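Local coordinates for flagellar basal body protein (PDB 5NPY) that probably builds part of the flagellar hook of Helicobacter pylori, the curved tubular joint that passes motor torque from the basal body to the filament, at residues A[84-89]-A[558-563]; A[485-490]-A[502-507]; A[97-102]-A[121-126]; A[477-482]-A[490-495]. All coordinates share one frame; numbering follows the deposited sequence.

In the fold
All four contacts lie on one side of the chain's centre, among strands from both ends of the modelled chain. Contacts 2 and 3 are mainly buried, contact 4 is partly buried, and contact 1 lies at the surface, where a salt bridge and an imidazole bond add to a single backbone bond. Contacts 2 and 4 share Ile490 and the strand 489-494, which pairs with 499-509 in one and 477-484 in the other; each pairing carries a bulge. Contact 3 is a regular antiparallel ladder. Side-chain packing joins them: Met89 of contact 1 reaches Ile505 of contact 2 and Phe97 of contact 3, while Met482 of contact 4 lies against the Glu86 carbonyl and the Phe87 ring.

Contact 1: A[84-89]-A[558-563]; sequences EGEFHM and RHKYLE
Glu84 meets Lys560 through its backbone, with its carbonyl O 3.6 Å from Lys560 CE. At Glu86 both ends of the residue are used. Its carboxylate OE2 forms a salt bridge of 3.1 Å with Lys560 NZ, the two side chains running alongside each other and pointing the same way. Its carbonyl O accepts a nearly straight bond from His559 NE2 at 2.7 Å, on a side chain whose CG is anti to the backbone N (chi1 -166°); the oxygen lies in the imidazole plane, whereas the nitrogen stands 42° above the carbonyl plane. Lys560 CG stands above one face of that imidazole, toward the rim. The His88 ring is sandwiched near its rim by Gly85 CA and, on the opposite face, Leu562 CD1, 4.1 Å from ND1; ND1 itself is hydrogen-bonded to Ser83 OG. His88 O takes the Lys560 N-H at 2.7 Å. Met89 pairs with His559 across a non-hydrogen-bonded antiparallel site, and its CA lies 3.2 Å from Arg558 O in a CA-H...O contact. The type II turn Arg558-Tyr561, which includes His559, takes the chain out of its strand. This is the edge of a four-stranded antiparallel sheet, where strand 555-559 is laid against 87-93.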
# COMPACT_ATOMS: atom_id res chain seq x y z
N GLU A 84 27.25 -20.14 -24.78
CA GLU A 84 27.07 -20.38 -23.35
C GLU A 84 27.34 -19.16 -22.48
O GLU A 84 26.61 -18.94 -21.51
CB GLU A 84 27.97 -21.54 -22.92
CG GLU A 84 28.05 -21.79 -21.41
CD GLU A 84 26.90 -22.63 -20.87
OE1 GLU A 84 25.74 -22.38 -21.25
OE2 GLU A 84 27.17 -23.55 -20.07
N GLY A 85 28.35 -18.36 -22.81
CA GLY A 85 28.81 -17.26 -21.98
C GLY A 85 27.76 -16.24 -21.56
O GLY A 85 26.79 -15.99 -22.28
N GLU A 86 27.97 -15.62 -20.39
CA GLU A 86 26.93 -14.78 -19.79
C GLU A 86 26.69 -13.49 -20.58
O GLU A 86 25.58 -12.96 -20.56
CB GLU A 86 27.29 -14.45 -18.34
CG GLU A 86 26.86 -15.53 -17.36
CD GLU A 86 25.34 -15.68 -17.26
OE1 GLU A 86 24.74 -15.03 -16.37
OE2 GLU A 86 24.75 -16.44 -18.07
N PHE A 87 27.70 -12.99 -21.29
CA PHE A 87 27.54 -11.77 -22.07
C PHE A 87 27.76 -11.99 -23.57
O PHE A 87 27.96 -11.03 -24.32
CB PHE A 87 28.46 -10.68 -21.53
CG PHE A 87 28.03 -10.16 -20.19
CD1 PHE A 87 26.97 -9.27 -20.09
CD2 PHE A 87 28.68 -10.57 -19.04
CE1 PHE A 87 26.57 -8.79 -18.85
CE2 PHE A 87 28.28 -10.10 -17.80
CZ PHE A 87 27.22 -9.20 -17.71
N HIS A 88 27.72 -13.24 -24.02
CA HIS A 88 27.75 -13.47 -25.46
C HIS A 88 26.41 -13.07 -26.06
O HIS A 88 25.35 -13.41 -25.53
CB HIS A 88 28.08 -14.93 -25.75
CG HIS A 88 29.50 -15.29 -25.42
ND1 HIS A 88 29.96 -16.58 -25.38
CD2 HIS A 88 30.56 -14.50 -25.11
CE1 HIS A 88 31.24 -16.58 -25.07
NE2 HIS A 88 31.63 -15.33 -24.89
N MET A 89 26.46 -12.32 -27.16
CA MET A 89 25.24 -11.82 -27.78
C MET A 89 25.50 -11.56 -29.26
O MET A 89 26.64 -11.51 -29.71
CB MET A 89 24.74 -10.55 -27.09
CG MET A 89 25.76 -9.40 -27.06
SD MET A 89 25.17 -7.98 -26.12
CE MET A 89 25.46 -8.55 -24.44
N ARG A 558 20.38 -10.35 -29.55
CA ARG A 558 20.04 -11.73 -29.25
C ARG A 558 21.02 -12.29 -28.22
O ARG A 558 22.19 -12.54 -28.54
CB ARG A 558 20.04 -12.57 -30.52
CG ARG A 558 18.93 -12.18 -31.49
CD ARG A 558 19.11 -12.88 -32.83
NE ARG A 558 19.12 -14.34 -32.69
CZ ARG A 558 18.88 -15.19 -33.69
NH1 ARG A 558 18.61 -14.74 -34.90
NH2 ARG A 558 18.92 -16.50 -33.46
N HIS A 559 20.54 -12.50 -26.99
CA HIS A 559 21.39 -13.00 -25.91
C HIS A 559 21.73 -14.47 -26.13
O HIS A 559 20.88 -15.28 -26.53
CB HIS A 559 20.69 -12.81 -24.56
CG HIS A 559 21.58 -12.97 -23.37
ND1 HIS A 559 21.09 -13.15 -22.10
CD2 HIS A 559 22.93 -12.97 -23.26
CE1 HIS A 559 22.10 -13.27 -21.25
NE2 HIS A 559 23.23 -13.16 -21.93
N LYS A 560 23.01 -14.80 -25.91
CA LYS A 560 23.53 -16.17 -25.94
C LYS A 560 23.53 -16.78 -27.34
O LYS A 560 23.44 -18.00 -27.50
CB LYS A 560 22.79 -17.06 -24.93
CG LYS A 560 23.10 -16.63 -23.50
CD LYS A 560 22.57 -17.58 -22.44
CE LYS A 560 23.36 -17.38 -21.14
NZ LYS A 560 22.58 -17.73 -19.92
N TYR A 561 23.67 -15.93 -28.36
CA TYR A 561 24.03 -16.34 -29.72
C TYR A 561 25.21 -15.50 -30.19
O TYR A 561 25.43 -14.39 -29.71
CB TYR A 561 22.86 -16.18 -30.70
CG TYR A 561 21.73 -17.17 -30.54
CD1 TYR A 561 21.62 -18.29 -31.37
CD2 TYR A 561 20.76 -16.99 -29.56
CE1 TYR A 561 20.58 -19.19 -31.22
CE2 TYR A 561 19.72 -17.88 -29.41
CZ TYR A 561 19.63 -18.98 -30.24
OH TYR A 561 18.58 -19.87 -30.08
N LEU A 562 25.96 -16.04 -31.15
CA LEU A 562 27.09 -15.35 -31.76
C LEU A 562 26.98 -15.40 -33.28
O LEU A 562 26.14 -16.11 -33.84
CB LEU A 562 28.43 -15.93 -31.29
CG LEU A 562 28.84 -15.70 -29.83
CD1 LEU A 562 30.17 -16.36 -29.48
CD2 LEU A 562 28.90 -14.20 -29.53
N GLU A 563 27.84 -14.64 -33.94
CA GLU A 563 27.74 -14.39 -35.37
C GLU A 563 28.83 -15.15 -36.14
O GLU A 563 29.87 -15.53 -35.59
CB GLU A 563 27.84 -12.89 -35.66
CG GLU A 563 27.55 -12.48 -37.09
CD GLU A 563 26.82 -11.16 -37.19
OE1 GLU A 563 26.26 -10.71 -36.17
OE2 GLU A 563 26.81 -10.57 -38.29

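Contact 2: A[485-490]-A[502-507]; sequences EENGVI and VARIGI
Arg504 CG sits between its backbone N and carbonyl carbon (chi1 78°), and a bend at chi3 (-64°) turns the chain further on; the guanidinium comes to lie beside Val489 and Asn487. Val489 CG2, anti to its own carbonyl carbon, stands over the centre of one guanidinium face, 4.0 Å from CZ. Arg504 NH2 makes a weak bond to Asn487 O, while NH1 donates to Leu169 O and Trp546 supplies a cation-pi contact; together they give this buried cation several partners. The backbones belong to the antiparallel hairpin of strands 489-494 and 499-509. Val489 faces Arg504 in a non-hydrogen-bonded pair, and Ile490 N donates to Ala503 O at 2.7 Å. Val502 and Ala503 both face Ile490, a classic beta bulge: Ile490 O takes a short bond from Val502 N (2.7 Å), the N lying nearly in line with the C=O, and a weak one from Ala503 N at 3.4 Å. Gly488, closing the type I turn from Glu485, uses its O for Ile505 N at 3.1 Å and touches Arg504 CA with the same atom. On the other face of the sheet from Arg504, Ile490 CD1 meets Ile505 CD1 at 3.7 Å, the two side chains crossing obliquely, and Ile490 CG2 touches Val502 CG2. Ile505 continues this apolar layer onto Met89, Phe97 and Ile557.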
# COMPACT_ATOMS: atom_id res chain seq x y z
N GLU A 485 17.25 -8.28 -22.75
CA GLU A 485 16.13 -8.24 -23.68
C GLU A 485 16.62 -8.07 -25.11
O GLU A 485 17.78 -7.74 -25.37
CB GLU A 485 15.17 -7.10 -23.33
CG GLU A 485 14.23 -7.45 -22.20
CD GLU A 485 13.67 -8.85 -22.36
OE1 GLU A 485 12.97 -9.10 -23.36
OE2 GLU A 485 13.96 -9.70 -21.49
N GLU A 486 15.70 -8.27 -26.05
CA GLU A 486 16.01 -8.05 -27.46
C GLU A 486 16.34 -6.59 -27.76
O GLU A 486 16.79 -6.29 -28.87
CB GLU A 486 14.85 -8.53 -28.34
CG GLU A 486 14.62 -10.04 -28.29
CD GLU A 486 13.77 -10.54 -29.45
OE1 GLU A 486 13.98 -11.69 -29.89
OE2 GLU A 486 12.91 -9.77 -29.94
N ASN A 487 16.13 -5.68 -26.80
CA ASN A 487 16.53 -4.29 -26.92
C ASN A 487 17.86 -4.00 -26.25
O ASN A 487 18.24 -2.83 -26.15
CB ASN A 487 15.45 -3.39 -26.34
CG ASN A 487 14.35 -3.10 -27.34
OD1 ASN A 487 13.62 -2.14 -27.19
ND2 ASN A 487 14.26 -3.93 -28.38
N GLY A 488 18.58 -5.02 -25.79
CA GLY A 488 19.84 -4.80 -25.13
C GLY A 488 19.73 -4.36 -23.69
O GLY A 488 20.77 -4.17 -23.04
N VAL A 489 18.52 -4.21 -23.17
CA VAL A 489 18.34 -3.77 -21.79
C VAL A 489 18.70 -4.90 -20.84
O VAL A 489 18.20 -6.03 -20.98
CB VAL A 489 16.90 -3.27 -21.58
CG1 VAL A 489 16.68 -2.90 -20.11
CG2 VAL A 489 16.64 -2.07 -22.47
N ILE A 490 19.56 -4.61 -19.87
CA ILE A 490 20.15 -5.60 -18.99
C ILE A 490 19.55 -5.43 -17.60
O ILE A 490 19.76 -4.40 -16.95
CB ILE A 490 21.69 -5.46 -18.94
CG1 ILE A 490 22.27 -5.55 -20.36
CG2 ILE A 490 22.32 -6.48 -17.96
CD1 ILE A 490 23.77 -5.36 -20.41
N VAL A 502 19.84 -2.53 -15.07
CA VAL A 502 21.04 -1.83 -14.63
C VAL A 502 21.80 -1.15 -15.76
O VAL A 502 22.60 -0.24 -15.50
CB VAL A 502 21.98 -2.78 -13.86
CG1 VAL A 502 21.23 -3.49 -12.74
CG2 VAL A 502 22.61 -3.81 -14.80
N ALA A 503 21.61 -1.56 -17.02
CA ALA A 503 22.37 -1.04 -18.15
C ALA A 503 21.65 -1.42 -19.44
O ALA A 503 20.64 -2.13 -19.44
CB ALA A 503 23.81 -1.58 -18.15
N ARG A 504 22.18 -0.92 -20.56
CA ARG A 504 21.85 -1.45 -21.88
C ARG A 504 23.08 -1.38 -22.77
O ARG A 504 23.95 -0.53 -22.58
CB ARG A 504 20.69 -0.73 -22.55
CG ARG A 504 21.03 0.61 -23.17
CD ARG A 504 19.76 1.28 -23.67
NE ARG A 504 19.14 0.50 -24.73
CZ ARG A 504 17.87 0.61 -25.11
NH1 ARG A 504 17.06 1.46 -24.49
NH2 ARG A 504 17.40 -0.14 -26.08
N ILE A 505 23.13 -2.30 -23.73
CA ILE A 505 24.26 -2.37 -24.66
C ILE A 505 24.17 -1.23 -25.65
O ILE A 505 23.13 -1.00 -26.28
CB ILE A 505 24.27 -3.73 -25.39
CG1 ILE A 505 24.29 -4.88 -24.39
CG2 ILE A 505 25.47 -3.82 -26.33
CD1 ILE A 505 25.58 -5.01 -23.61
N GLY A 506 25.27 -0.49 -25.80
CA GLY A 506 25.34 0.52 -26.83
C GLY A 506 25.16 -0.08 -28.22
O GLY A 506 25.66 -1.17 -28.52
N ILE A 507 24.41 0.64 -29.06
CA ILE A 507 24.22 0.31 -30.47
C ILE A 507 24.24 1.62 -31.24
O ILE A 507 23.57 2.58 -30.85
CB ILE A 507 22.90 -0.45 -30.73
CG1 ILE A 507 22.93 -1.85 -30.11
CG2 ILE A 507 22.63 -0.58 -32.22
CD1 ILE A 507 23.73 -2.86 -30.92

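Contact 3: A[97-102]-A[121-126]; sequences FVIGPN and FLTRAG
Phe121 N donates to Ile99 O over 2.6 Å, the shortest bond of this ladder and almost straight at 174°. The same residues return a bond from Ile99 N to Phe121 O at 3.0 Å, closing a hydrogen-bonded antiparallel pair. Two residues along, Thr123 N reaches Phe97 O at 3.1 Å, and Phe97 N gives a weak, bent bond to Thr123 O. Between these pairs Val98 faces Leu122 in a non-hydrogen-bonded site, where Leu122 CA makes a CA-H...O contact with Phe97 O. The other face of the sheet carries Phe97, Ile99, Phe121 and Thr123. Ile99 CG1, set between its backbone N and carbonyl carbon by chi1 of 69°, touches Phe121 CB at 3.7 Å, the side chains crossing at about a right angle. Thr123 CG2 sits against both Phe97 CB and Ile99 CG2. Its hydroxyl is anti to the backbone N (chi1 177°) and accepts Ala125 N at 2.8 Å, an ST turn; the same hydroxyl is also hydrogen-bonded to Asn522 O. Past this turn, Phe97 CE2 lies 3.7 Å from Gly126 CA, and Arg124 O lies at the ring edge, near its plane. Phe128 meets the Phe97 ring edge-to-face. Backbone bonds set the register within this D1-family region, while the threonine splits its roles: its methyl joins the apolar packing and its hydroxyl serves backbone polar groups where the strand ends.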
# COMPACT_ATOMS: atom_id res chain seq x y z
N PHE A 97 27.92 -2.73 -32.33
CA PHE A 97 28.36 -2.59 -30.95
C PHE A 97 29.39 -1.48 -30.87
O PHE A 97 30.06 -1.15 -31.86
CB PHE A 97 28.95 -3.91 -30.43
CG PHE A 97 27.93 -5.02 -30.29
CD1 PHE A 97 26.75 -4.80 -29.59
CD2 PHE A 97 28.14 -6.26 -30.86
CE1 PHE A 97 25.80 -5.81 -29.46
CE2 PHE A 97 27.20 -7.28 -30.73
CZ PHE A 97 26.03 -7.05 -30.03
N VAL A 98 29.51 -0.88 -29.69
CA VAL A 98 30.45 0.21 -29.46
C VAL A 98 31.42 -0.20 -28.37
O VAL A 98 30.99 -0.70 -27.32
CB VAL A 98 29.75 1.51 -29.04
CG1 VAL A 98 30.68 2.66 -29.31
CG2 VAL A 98 28.41 1.64 -29.72
N ILE A 99 32.71 0.02 -28.60
CA ILE A 99 33.76 -0.33 -27.66
C ILE A 99 34.86 0.72 -27.70
O ILE A 99 34.94 1.54 -28.62
CB ILE A 99 34.37 -1.72 -27.94
CG1 ILE A 99 35.15 -1.67 -29.24
CG2 ILE A 99 33.29 -2.80 -27.98
CD1 ILE A 99 35.77 -2.98 -29.55
N GLY A 100 35.74 0.66 -26.71
CA GLY A 100 36.81 1.62 -26.57
C GLY A 100 37.87 1.14 -25.60
O GLY A 100 37.64 0.23 -24.79
N PRO A 101 39.05 1.76 -25.65
CA PRO A 101 40.19 1.28 -24.86
C PRO A 101 40.30 1.79 -23.43
O PRO A 101 41.21 1.33 -22.71
CB PRO A 101 41.39 1.79 -25.68
CG PRO A 101 40.90 3.07 -26.26
CD PRO A 101 39.43 2.84 -26.58
N ASN A 102 39.41 2.68 -22.98
CA ASN A 102 39.58 3.39 -21.72
C ASN A 102 38.38 3.09 -20.82
O ASN A 102 37.25 3.47 -21.15
CB ASN A 102 39.75 4.90 -21.97
CG ASN A 102 39.69 5.74 -20.69
OD1 ASN A 102 39.28 5.30 -19.63
ND2 ASN A 102 40.12 7.00 -20.82
N PHE A 121 35.57 2.39 -30.97
CA PHE A 121 35.54 1.53 -32.10
C PHE A 121 34.18 0.95 -32.26
O PHE A 121 33.37 1.00 -31.39
CB PHE A 121 36.56 0.42 -31.90
CG PHE A 121 37.94 0.91 -31.68
CD1 PHE A 121 38.54 1.70 -32.62
CD2 PHE A 121 38.61 0.62 -30.55
CE1 PHE A 121 39.79 2.19 -32.43
CE2 PHE A 121 39.87 1.08 -30.34
CZ PHE A 121 40.46 1.88 -31.28
N LEU A 122 33.93 0.40 -33.41
CA LEU A 122 32.67 -0.27 -33.70
C LEU A 122 32.95 -1.72 -34.06
O LEU A 122 33.96 -2.02 -34.69
CB LEU A 122 31.94 0.44 -34.84
CG LEU A 122 31.75 1.91 -34.50
CD1 LEU A 122 32.20 2.77 -35.66
CD2 LEU A 122 30.30 2.19 -34.12
N THR A 123 32.05 -2.61 -33.66
CA THR A 123 32.23 -4.03 -33.94
C THR A 123 30.87 -4.68 -34.02
O THR A 123 29.90 -4.19 -33.44
CB THR A 123 33.09 -4.74 -32.86
OG1 THR A 123 33.17 -6.13 -33.15
CG2 THR A 123 32.49 -4.58 -31.49
N ARG A 124 30.79 -5.79 -34.75
CA ARG A 124 29.64 -6.67 -34.69
C ARG A 124 29.95 -7.97 -33.97
O ARG A 124 29.06 -8.83 -33.86
CB ARG A 124 29.09 -6.93 -36.10
CG ARG A 124 27.61 -7.34 -36.14
CD ARG A 124 27.08 -7.54 -37.56
NE ARG A 124 26.57 -6.31 -38.14
CZ ARG A 124 25.29 -5.96 -38.16
NH1 ARG A 124 24.37 -6.77 -37.65
NH2 ARG A 124 24.93 -4.81 -38.70
N ALA A 125 31.17 -8.13 -33.45
CA ALA A 125 31.51 -9.29 -32.61
C ALA A 125 30.93 -9.11 -31.21
O ALA A 125 31.25 -8.13 -30.52
CB ALA A 125 33.03 -9.46 -32.54
N GLY A 126 30.10 -10.05 -30.78
CA GLY A 126 29.41 -9.93 -29.51
C GLY A 126 29.88 -10.88 -28.42
O GLY A 126 29.18 -11.06 -27.42

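Contact 4: A[477-482]-A[490-495]; sequences GIFRDM and ISLAFS
Arg480 N donates to Ala493 O at 2.8 Å, and Asp481 O receives Ala493 N at 2.9 Å, a nearly straight bond. One residue thus answers two consecutive ones, and the register slips by one between the Phe479-Phe494 and Met482-Leu492 pairs: a beta bulge. Nearer the open end of the hairpin, Ser495 N bonds to Ile478 O at 2.7 Å in the carbonyl plane. Among the side chains, Leu492 CD2 is the common point, touching Phe479 CE1 at 3.6 Å and Met482 CB at 3.8 Å; the Phe479 and Leu492 side chains cross at about a right angle. Phe479 CG, anti to its backbone N (chi1 173°), starts the side chain on its way to Leu492; Asp481 N stands above one ring face near the rim and Met482 CB lies at the edge. The Met482 sulfur reaches Ile490 CG2 at 4.0 Å. Asp481 turns OD2 to Ala493 CB, while OD1 is held by a salt bridge to Arg483 NE. Phe494 lays CD1 near the Ile478 carbonyl, 3.4 Å from its O, and Tyr185 meets the Phe494 ring edge-to-face. Strand 477-484 runs antiparallel to 184-185 as well as to 489-494, and the latter pairs in turn with 499-509, where Val502 packs on Leu492 and Val499 on Ala493.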
# COMPACT_ATOMS: atom_id res chain seq x y z
N GLY A 477 18.83 -9.31 -0.60
CA GLY A 477 18.72 -10.31 -1.65
C GLY A 477 20.08 -10.72 -2.20
O GLY A 477 21.06 -9.97 -2.12
N ILE A 478 20.12 -11.93 -2.75
CA ILE A 478 21.30 -12.43 -3.47
C ILE A 478 20.99 -12.40 -4.95
O ILE A 478 19.82 -12.51 -5.36
CB ILE A 478 21.70 -13.86 -3.03
CG1 ILE A 478 20.58 -14.86 -3.34
CG2 ILE A 478 22.06 -13.88 -1.55
CD1 ILE A 478 20.98 -16.09 -4.11
N PHE A 479 22.03 -12.27 -5.77
CA PHE A 479 21.83 -12.32 -7.21
C PHE A 479 21.28 -13.68 -7.61
O PHE A 479 21.69 -14.72 -7.08
CB PHE A 479 23.13 -12.05 -7.97
CG PHE A 479 23.01 -12.26 -9.46
CD1 PHE A 479 22.37 -11.31 -10.25
CD2 PHE A 479 23.48 -13.41 -10.06
CE1 PHE A 479 22.23 -11.50 -11.62
CE2 PHE A 479 23.35 -13.61 -11.43
CZ PHE A 479 22.72 -12.65 -12.21
N ARG A 480 20.33 -13.68 -8.55
CA ARG A 480 19.70 -14.90 -9.03
C ARG A 480 20.07 -15.18 -10.49
O ARG A 480 20.81 -16.12 -10.76
CB ARG A 480 18.19 -14.85 -8.84
CG ARG A 480 17.73 -15.66 -7.65
CD ARG A 480 16.23 -15.88 -7.65
NE ARG A 480 15.93 -17.24 -7.20
CZ ARG A 480 15.90 -18.29 -8.00
NH1 ARG A 480 16.15 -18.14 -9.30
NH2 ARG A 480 15.63 -19.50 -7.52
N ASP A 481 19.56 -14.40 -11.42
CA ASP A 481 19.84 -14.62 -12.83
C ASP A 481 19.85 -13.26 -13.53
O ASP A 481 19.46 -12.24 -12.95
CB ASP A 481 18.82 -15.57 -13.47
CG ASP A 481 17.46 -14.91 -13.70
OD1 ASP A 481 17.14 -14.61 -14.87
OD2 ASP A 481 16.72 -14.71 -12.71
N MET A 482 20.31 -13.26 -14.78
CA MET A 482 20.41 -12.03 -15.55
C MET A 482 19.69 -12.17 -16.88
O MET A 482 19.83 -13.19 -17.57
CB MET A 482 21.89 -11.64 -15.78
CG MET A 482 22.08 -10.59 -16.89
SD MET A 482 23.79 -10.06 -17.16
CE MET A 482 24.37 -11.41 -18.18
N ILE A 490 19.56 -4.61 -19.87
CA ILE A 490 20.15 -5.60 -18.99
C ILE A 490 19.55 -5.43 -17.60
O ILE A 490 19.76 -4.40 -16.95
CB ILE A 490 21.69 -5.46 -18.94
CG1 ILE A 490 22.27 -5.55 -20.36
CG2 ILE A 490 22.32 -6.48 -17.96
CD1 ILE A 490 23.77 -5.36 -20.41
N SER A 491 18.83 -6.45 -17.14
CA SER A 491 18.24 -6.44 -15.81
C SER A 491 18.81 -7.59 -14.98
O SER A 491 19.18 -8.64 -15.51
CB SER A 491 16.73 -6.57 -15.88
OG SER A 491 16.21 -5.77 -16.93
N LEU A 492 18.85 -7.38 -13.68
CA LEU A 492 19.30 -8.39 -12.73
C LEU A 492 18.14 -8.81 -11.83
O LEU A 492 17.40 -7.96 -11.33
CB LEU A 492 20.47 -7.86 -11.89
CG LEU A 492 21.68 -7.38 -12.72
CD1 LEU A 492 22.80 -6.85 -11.84
CD2 LEU A 492 22.20 -8.52 -13.61
N ALA A 493 17.97 -10.11 -11.65
CA ALA A 493 17.01 -10.65 -10.69
C ALA A 493 17.74 -11.06 -9.41
O ALA A 493 18.91 -11.45 -9.44
CB ALA A 493 16.26 -11.85 -11.25
N PHE A 494 17.02 -10.98 -8.30
CA PHE A 494 17.58 -11.31 -7.00
C PHE A 494 16.64 -12.23 -6.24
O PHE A 494 15.52 -12.50 -6.66
CB PHE A 494 17.88 -10.03 -6.20
CG PHE A 494 19.00 -9.21 -6.76
CD1 PHE A 494 20.25 -9.24 -6.18
CD2 PHE A 494 18.80 -8.43 -7.90
CE1 PHE A 494 21.29 -8.49 -6.70
CE2 PHE A 494 19.83 -7.68 -8.43
CZ PHE A 494 21.07 -7.70 -7.84
N SER A 495 17.13 -12.74 -5.10
CA SER A 495 16.35 -13.69 -4.32
C SER A 495 15.08 -13.08 -3.75
O SER A 495 14.07 -13.77 -3.60
CB SER A 495 17.20 -14.24 -3.19
OG SER A 495 18.04 -13.22 -2.67